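Local coordinates for uncharacterized protein MJ0690 (Methanocaldococcus jannaschii, PDB 3K32) that is of unknown function but is predicted to be a subunit of a tRNA methyltransferase and probably has a HUP-type nucleotide-binding fold, at residues 70-75 and 87-92. Residues are numbered along the deposited sequence; the frame is centred on the assembly and turned at random.
Sequences VEKAAD and IQYVHK
One face of the Tyr89 ring is covered by the aliphatic chain of Lys72, which crosses the tyrosine side chain at about a right angle. Lys72 CD comes closest, 3.7 Å from Tyr89 CZ and as near to Tyr89 OH, and makes an off-centre CH-pi contact 29° from the ring normal. Closer to the lysine backbone, Lys72 CG stands above the ring plane on the same side, displaced toward Tyr89 CE2 and 4.0 Å from that atom. With CG anti to its own N (chi1 174°), the extended chain carries Lys72 CE over the ring; after the bend at chi4, NZ stands beyond it, nearly on the ring normal and 6.0 Å from the Tyr89 ring centroid, at most a weak cation-pi attraction. With an alanine in place of Tyr89 the aromatic surface is gone, and the Lys72 methylenes would probably lose their CH-pi partner and turn more freely. Ile69 and Met76, on the same helix as the lysine, also touch Tyr89. The two successive helices, 68-80 and 84-98, lie in the chain between strands 59-64 and 104-106 of the parallel sheet, whose 3-2-1-4-5 strand order is consistent with the HUP clan. Deeper in this helix interface, the buried methyl Ala73 CB meets Val90 CG2 at 3.5 Å, where the two backbones are nearest. Ile69 packs on Val90, while Ile173 of helix 169-180 touches Ala73.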
loop_
_atom_site.group_PDB
_atom_site.type_symbol
_atom_site.label_atom_id
_atom_site.label_comp_id
_atom_site.label_asym_id
_atom_site.label_seq_id
_atom_site.Cartn_x
_atom_site.Cartn_y
_atom_site.Cartn_z
ATOM N N VAL B 70 -25.322 1.398 -11.952
ATOM C CA VAL B 70 -24.682 1.141 -13.246
ATOM C C VAL B 70 -25.373 1.857 -14.396
ATOM O O VAL B 70 -24.721 2.247 -15.367
ATOM C CB VAL B 70 -24.532 -0.373 -13.566
ATOM C CG1 VAL B 70 -23.331 -0.940 -12.826
ATOM C CG2 VAL B 70 -25.832 -1.161 -13.251
ATOM N N GLU B 71 -26.682 2.054 -14.284
ATOM C CA GLU B 71 -27.407 2.822 -15.293
ATOM C C GLU B 71 -26.742 4.184 -15.453
ATOM O O GLU B 71 -26.535 4.670 -16.570
ATOM C CB GLU B 71 -28.887 2.965 -14.926
ATOM C CG GLU B 71 -29.681 1.673 -15.066
ATOM C CD GLU B 71 -29.788 1.191 -16.512
ATOM O OE1 GLU B 71 -29.491 1.986 -17.434
ATOM O OE2 GLU B 71 -30.181 0.021 -16.731
ATOM N N LYS B 72 -26.373 4.779 -14.327
ATOM C CA LYS B 72 -25.731 6.085 -14.334
ATOM C C LYS B 72 -24.276 6.000 -14.834
ATOM O O LYS B 72 -23.794 6.900 -15.539
ATOM C CB LYS B 72 -25.809 6.730 -12.950
ATOM C CG LYS B 72 -25.043 8.011 -12.861
ATOM C CD LYS B 72 -25.413 8.799 -11.632
ATOM C CE LYS B 72 -24.871 10.222 -11.735
ATOM N NZ LYS B 72 -25.289 10.902 -13.000
ATOM N N ALA B 73 -23.583 4.916 -14.484
ATOM C CA ALA B 73 -22.232 4.708 -14.996
ATOM C C ALA B 73 -22.297 4.634 -16.502
ATOM O O ALA B 73 -21.403 5.121 -17.195
ATOM C CB ALA B 73 -21.617 3.444 -14.435
ATOM N N ALA B 74 -23.355 4.003 -17.005
ATOM C CA ALA B 74 -23.581 3.927 -18.443
ATOM C C ALA B 74 -23.753 5.343 -19.019
ATOM O O ALA B 74 -23.095 5.708 -19.994
ATOM C CB ALA B 74 -24.785 3.060 -18.751
ATOM N N ASP B 75 -24.599 6.152 -18.388
ATOM C CA ASP B 75 -24.806 7.518 -18.863
ATOM C C ASP B 75 -23.467 8.227 -18.912
ATOM O O ASP B 75 -23.127 8.848 -19.909
ATOM C CB ASP B 75 -25.797 8.291 -17.983
ATOM C CG ASP B 75 -27.157 7.608 -17.879
ATOM O OD1 ASP B 75 -27.530 6.849 -18.798
ATOM O OD2 ASP B 75 -27.873 7.844 -16.880
ATOM N N ILE B 87 -16.106 4.687 -13.462
ATOM C CA ILE B 87 -15.607 3.721 -12.510
ATOM C C ILE B 87 -15.475 4.359 -11.137
ATOM O O ILE B 87 -15.894 3.771 -10.140
ATOM C CB ILE B 87 -14.265 3.120 -12.950
ATOM C CG1 ILE B 87 -14.423 2.415 -14.298
ATOM C CG2 ILE B 87 -13.754 2.130 -11.907
ATOM C CD1 ILE B 87 -15.401 1.259 -14.267
ATOM N N GLN B 88 -14.899 5.560 -11.084
ATOM C CA GLN B 88 -14.810 6.288 -9.818
ATOM C C GLN B 88 -16.185 6.322 -9.153
ATOM O O GLN B 88 -16.342 5.882 -8.000
ATOM C CB GLN B 88 -14.309 7.726 -10.020
ATOM C CG GLN B 88 -12.826 7.915 -9.819
ATOM C CD GLN B 88 -12.343 7.417 -8.460
ATOM O OE1 GLN B 88 -11.839 6.305 -8.348
ATOM N NE2 GLN B 88 -12.501 8.239 -7.423
ATOM N N TYR B 89 -17.173 6.841 -9.888
ATOM C CA TYR B 89 -18.495 7.045 -9.323
ATOM C C TYR B 89 -19.078 5.758 -8.733
ATOM O O TYR B 89 -19.632 5.783 -7.637
ATOM C CB TYR B 89 -19.483 7.671 -10.334
ATOM C CG TYR B 89 -20.908 7.417 -9.920
ATOM C CD1 TYR B 89 -21.508 8.168 -8.910
ATOM C CD2 TYR B 89 -21.643 6.381 -10.489
ATOM C CE1 TYR B 89 -22.810 7.901 -8.484
ATOM C CE2 TYR B 89 -22.944 6.108 -10.074
ATOM C CZ TYR B 89 -23.520 6.864 -9.080
ATOM O OH TYR B 89 -24.810 6.581 -8.687
ATOM N N VAL B 90 -18.968 4.648 -9.461
ATOM C CA VAL B 90 -19.524 3.378 -8.997
ATOM C C VAL B 90 -18.806 2.913 -7.728
ATOM O O VAL B 90 -19.439 2.653 -6.704
ATOM C CB VAL B 90 -19.412 2.264 -10.065
ATOM C CG1 VAL B 90 -19.933 0.935 -9.516
ATOM C CG2 VAL B 90 -20.139 2.653 -11.341
ATOM N N HIS B 91 -17.481 2.825 -7.794
ATOM C CA HIS B 91 -16.689 2.311 -6.670
ATOM C C HIS B 91 -16.894 3.128 -5.380
ATOM O O HIS B 91 -17.065 2.568 -4.291
ATOM C CB HIS B 91 -15.205 2.234 -7.050
ATOM C CG HIS B 91 -14.362 1.530 -6.034
ATOM N ND1 HIS B 91 -14.313 0.156 -5.931
ATOM C CD2 HIS B 91 -13.547 2.006 -5.068
ATOM C CE1 HIS B 91 -13.494 -0.182 -4.955
ATOM N NE2 HIS B 91 -13.017 0.923 -4.408
ATOM N N LYS B 92 -16.885 4.453 -5.516
ATOM C CA LYS B 92 -17.225 5.337 -4.413
ATOM C C LYS B 92 -18.610 5.036 -3.846
ATOM O O LYS B 92 -18.819 5.047 -2.636
ATOM C CB LYS B 92 -17.176 6.788 -4.864
ATOM C CG LYS B 92 -15.778 7.334 -5.020
ATOM C CD LYS B 92 -15.831 8.816 -5.343
ATOM C CE LYS B 92 -14.441 9.406 -5.452
ATOM N NZ LYS B 92 -14.470 10.728 -6.136
#